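Local coordinates for flavodoxin, WrbA-like protein (PDB 3D7N) that probably binds FMN and transfers electrons as a WrbA-like flavoprotein of the flavodoxin family, consistent with NAD(P)H:quinone oxidoreductase activity, at residues W84-G95 against A118-V126. Sequence-based numbering, arbitrary orientation.
Sequences WFSAKWQDKVFG and AGQHGGLWV
The imidazole of His-121 is held between two indoles. Trp-89 forms an offset stack on one face, the planes 28° apart, with CE3 of Trp-89 lying 3.5 Å from His-121 CE1. From the opposite face Trp-84 arrives edge-on, its plane turned 80° to the imidazole. Rotation of the His-121 ring is fixed at both nitrogens: ND1 pairs, in the ring plane, with a water, which accepts a hydrogen bond from Trp-89 N, and NE2 bonds to Ser-80 OG. Trp-84 has chi1 175°, which sets its indole beside its own carbonyl carbon and brings NE1 to 2.9 Å from Gln-120 O, a weak, bent bond. Gly-122, at positive phi, ends helix 104-120 in a Schellman motif. Strand 124-126 runs parallel to 93-95, as expected for the beta-alpha-beta unit of a flavodoxin-like fold; the backbone hydrogen bonds Phe-94 N to Leu-124 O (2.8 Å) and Val-126 N to Phe-94 O (2.9 Å) join them. On one side of this pair Phe-94 packs against the helix end, Ala-118 CA over its face, 4.2 Å from the ring centroid. Gly-95 CA similarly covers the Trp-125 six-membered ring, 3.9 Å from its centroid. On the other side Val-93 CG1 presses against Val-126 CG2 at 3.3 Å, tighter than usual van der Waals contact. Beyond strand 124-126 the sheet continues antiparallel into a second subunit, whose Arg-179 forms a salt bridge with Asp-91.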
loop_
_atom_site.group_PDB
_atom_site.type_symbol
_atom_site.label_atom_id
_atom_site.label_comp_id
_atom_site.label_asym_id
_atom_site.label_seq_id
_atom_site.Cartn_x
_atom_site.Cartn_y
_atom_site.Cartn_z
ATOM N N TRP A 84 4.699 8.445 -20.982
ATOM C CA TRP A 84 5.481 8.763 -19.778
ATOM C C TRP A 84 6.913 9.225 -20.084
ATOM O O TRP A 84 7.420 10.136 -19.451
ATOM C CB TRP A 84 5.500 7.532 -18.880
ATOM C CG TRP A 84 6.348 7.638 -17.667
ATOM C CD1 TRP A 84 6.106 8.377 -16.567
ATOM C CD2 TRP A 84 7.574 6.949 -17.433
ATOM N NE1 TRP A 84 7.109 8.199 -15.651
ATOM C CE2 TRP A 84 8.029 7.332 -16.168
ATOM C CE3 TRP A 84 8.345 6.048 -18.186
ATOM C CZ2 TRP A 84 9.203 6.836 -15.619
ATOM C CZ3 TRP A 84 9.508 5.570 -17.650
ATOM C CH2 TRP A 84 9.938 5.970 -16.377
ATOM N N PHE A 85 7.562 8.595 -21.059
ATOM C CA PHE A 85 8.940 8.959 -21.378
ATOM C C PHE A 85 8.993 10.370 -21.990
ATOM O O PHE A 85 9.913 11.133 -21.716
ATOM C CB PHE A 85 9.621 7.916 -22.265
ATOM C CG PHE A 85 11.034 8.306 -22.671
ATOM C CD1 PHE A 85 12.101 8.176 -21.762
ATOM C CD2 PHE A 85 11.298 8.851 -23.945
ATOM C CE1 PHE A 85 13.399 8.549 -22.118
ATOM C CE2 PHE A 85 12.601 9.229 -24.307
ATOM C CZ PHE A 85 13.646 9.073 -23.389
ATOM N N SER A 86 7.984 10.750 -22.765
ATOM C CA SER A 86 7.936 12.111 -23.277
ATOM C C SER A 86 7.158 13.073 -22.364
ATOM O O SER A 86 6.832 14.168 -22.766
ATOM C CB SER A 86 7.384 12.110 -24.709
ATOM O OG SER A 86 6.249 11.272 -24.850
ATOM N N ALA A 87 6.871 12.668 -21.130
ATOM C CA ALA A 87 6.075 13.484 -20.180
ATOM C C ALA A 87 4.767 14.096 -20.761
ATOM O O ALA A 87 4.324 15.172 -20.363
ATOM C CB ALA A 87 6.983 14.575 -19.562
ATOM N N LYS A 88 4.130 13.389 -21.679
ATOM C CA LYS A 88 2.923 13.889 -22.322
ATOM C C LYS A 88 1.765 14.192 -21.362
ATOM O O LYS A 88 0.950 15.076 -21.644
ATOM C CB LYS A 88 2.450 12.920 -23.409
ATOM C CG LYS A 88 3.396 12.867 -24.633
ATOM C CD LYS A 88 2.676 12.922 -26.000
ATOM C CE LYS A 88 2.702 14.305 -26.706
ATOM N NZ LYS A 88 3.821 14.424 -27.697
ATOM N N TRP A 89 1.698 13.495 -20.222
ATOM C CA TRP A 89 0.590 13.659 -19.314
ATOM C C TRP A 89 0.947 14.473 -18.080
ATOM O O TRP A 89 0.162 14.504 -17.128
ATOM C CB TRP A 89 0.003 12.288 -18.896
ATOM C CG TRP A 89 -0.501 11.430 -20.039
ATOM C CD1 TRP A 89 -0.601 11.784 -21.340
ATOM C CD2 TRP A 89 -1.009 10.089 -19.955
ATOM N NE1 TRP A 89 -1.090 10.761 -22.079
ATOM C CE2 TRP A 89 -1.352 9.697 -21.268
ATOM C CE3 TRP A 89 -1.206 9.185 -18.907
ATOM C CZ2 TRP A 89 -1.894 8.437 -21.562
ATOM C CZ3 TRP A 89 -1.735 7.930 -19.183
ATOM C CH2 TRP A 89 -2.072 7.562 -20.506
ATOM N N GLN A 90 2.118 15.100 -18.065
ATOM C CA GLN A 90 2.538 15.928 -16.924
ATOM C C GLN A 90 1.490 17.025 -16.661
ATOM O O GLN A 90 0.949 17.648 -17.585
ATOM C CB GLN A 90 3.944 16.553 -17.173
ATOM C CG GLN A 90 4.767 16.993 -15.884
ATOM C CD GLN A 90 5.684 15.862 -15.285
ATOM O OE1 GLN A 90 6.610 16.130 -14.472
ATOM N NE2 GLN A 90 5.442 14.605 -15.706
ATOM N N ASP A 91 1.177 17.219 -15.393
ATOM C CA ASP A 91 0.259 18.263 -14.940
ATOM C C ASP A 91 -1.210 18.107 -15.304
ATOM O O ASP A 91 -2.012 18.988 -15.000
ATOM C CB ASP A 91 0.772 19.643 -15.336
ATOM C CG ASP A 91 2.122 19.917 -14.771
ATOM O OD1 ASP A 91 2.441 19.286 -13.759
ATOM O OD2 ASP A 91 2.878 20.719 -15.339
ATOM N N LYS A 92 -1.580 16.992 -15.911
ATOM C CA LYS A 92 -2.980 16.688 -16.135
ATOM C C LYS A 92 -3.653 16.339 -14.808
ATOM O O LYS A 92 -2.989 15.910 -13.843
ATOM C CB LYS A 92 -3.120 15.536 -17.163
ATOM C CG LYS A 92 -2.660 15.901 -18.607
ATOM C CD LYS A 92 -3.134 14.860 -19.620
ATOM C CE LYS A 92 -2.562 15.025 -21.046
ATOM N NZ LYS A 92 -2.986 16.248 -21.743
ATOM N N VAL A 93 -4.967 16.487 -14.765
ATOM C CA VAL A 93 -5.764 16.126 -13.588
ATOM C C VAL A 93 -6.192 14.667 -13.758
ATOM O O VAL A 93 -6.661 14.297 -14.819
ATOM C CB VAL A 93 -7.017 17.027 -13.475
ATOM C CG1 VAL A 93 -7.960 16.524 -12.398
ATOM C CG2 VAL A 93 -6.602 18.540 -13.246
ATOM N N PHE A 94 -5.959 13.835 -12.731
ATOM C CA PHE A 94 -6.305 12.422 -12.728
ATOM C C PHE A 94 -7.327 12.100 -11.603
ATOM O O PHE A 94 -7.373 12.782 -10.551
ATOM C CB PHE A 94 -5.041 11.569 -12.507
ATOM C CG PHE A 94 -4.113 11.503 -13.684
ATOM C CD1 PHE A 94 -4.144 10.405 -14.562
ATOM C CD2 PHE A 94 -3.204 12.505 -13.922
ATOM C CE1 PHE A 94 -3.282 10.358 -15.683
ATOM C CE2 PHE A 94 -2.332 12.453 -15.024
ATOM C CZ PHE A 94 -2.389 11.403 -15.907
ATOM N N GLY A 95 -8.156 11.087 -11.871
ATOM C CA GLY A 95 -8.951 10.404 -10.872
ATOM C C GLY A 95 -9.061 8.904 -11.224
ATOM O O GLY A 95 -8.499 8.441 -12.216
ATOM N N ALA A 118 -0.871 7.869 -11.824
ATOM C CA ALA A 118 -1.009 9.341 -11.950
ATOM C C ALA A 118 0.217 10.092 -11.493
ATOM O O ALA A 118 0.620 11.016 -12.141
ATOM C CB ALA A 118 -2.263 9.859 -11.168
ATOM N N GLY A 119 0.813 9.702 -10.376
ATOM C CA GLY A 119 2.018 10.354 -9.853
ATOM C C GLY A 119 3.213 10.149 -10.774
ATOM O O GLY A 119 3.985 11.059 -11.077
ATOM N N GLN A 120 3.357 8.935 -11.231
ATOM C CA GLN A 120 4.423 8.546 -12.156
ATOM C C GLN A 120 4.392 9.482 -13.380
ATOM O O GLN A 120 5.439 9.861 -13.926
ATOM C CB GLN A 120 4.101 7.121 -12.600
ATOM C CG GLN A 120 5.183 6.384 -13.222
ATOM C CD GLN A 120 5.739 5.296 -12.345
ATOM O OE1 GLN A 120 5.072 4.863 -11.428
ATOM N NE2 GLN A 120 7.013 4.874 -12.610
ATOM N N HIS A 121 3.172 9.861 -13.788
ATOM C CA HIS A 121 2.942 10.766 -14.907
ATOM C C HIS A 121 2.986 12.237 -14.531
ATOM O O HIS A 121 2.766 13.096 -15.365
ATOM C CB HIS A 121 1.584 10.436 -15.543
ATOM C CG HIS A 121 1.617 9.231 -16.424
ATOM N ND1 HIS A 121 2.084 9.280 -17.718
ATOM C CD2 HIS A 121 1.266 7.945 -16.204
ATOM C CE1 HIS A 121 2.014 8.078 -18.259
ATOM N NE2 HIS A 121 1.525 7.249 -17.360
ATOM N N GLY A 122 3.213 12.525 -13.269
ATOM C CA GLY A 122 3.321 13.899 -12.784
ATOM C C GLY A 122 2.001 14.648 -12.798
ATOM O O GLY A 122 1.960 15.834 -13.081
ATOM N N GLY A 123 0.917 13.947 -12.509
ATOM C CA GLY A 123 -0.421 14.527 -12.518
ATOM C C GLY A 123 -0.909 14.943 -11.161
ATOM O O GLY A 123 -0.231 14.721 -10.173
ATOM N N LEU A 124 -2.099 15.545 -11.110
ATOM C CA LEU A 124 -2.693 15.922 -9.845
ATOM C C LEU A 124 -3.827 14.995 -9.544
ATOM O O LEU A 124 -4.636 14.767 -10.409
ATOM C CB LEU A 124 -3.317 17.303 -9.882
ATOM C CG LEU A 124 -2.473 18.478 -10.228
ATOM C CD1 LEU A 124 -3.388 19.598 -9.696
ATOM C CD2 LEU A 124 -0.995 18.509 -9.661
ATOM N N TRP A 125 -3.942 14.540 -8.310
ATOM C CA TRP A 125 -4.935 13.547 -7.994
ATOM C C TRP A 125 -6.117 14.152 -7.293
ATOM O O TRP A 125 -5.981 14.894 -6.323
ATOM C CB TRP A 125 -4.342 12.414 -7.150
ATOM C CG TRP A 125 -5.374 11.344 -6.910
ATOM C CD1 TRP A 125 -6.241 11.266 -5.855
ATOM C CD2 TRP A 125 -5.706 10.273 -7.777
ATOM N NE1 TRP A 125 -7.088 10.227 -6.016
ATOM C CE2 TRP A 125 -6.784 9.583 -7.186
ATOM C CE3 TRP A 125 -5.207 9.829 -9.002
ATOM C CZ2 TRP A 125 -7.333 8.438 -7.758
ATOM C CZ3 TRP A 125 -5.794 8.754 -9.615
ATOM C CH2 TRP A 125 -6.844 8.063 -9.000
ATOM N N VAL A 126 -7.290 13.843 -7.808
ATOM C CA VAL A 126 -8.566 14.333 -7.277
ATOM C C VAL A 126 -9.193 13.236 -6.424
ATOM O O VAL A 126 -9.521 12.176 -6.915
ATOM C CB VAL A 126 -9.555 14.686 -8.414
ATOM C CG1 VAL A 126 -10.881 15.182 -7.827
ATOM C CG2 VAL A 126 -8.957 15.733 -9.394
HETATM O O HOH W 1 3.265 11.419 -18.836
#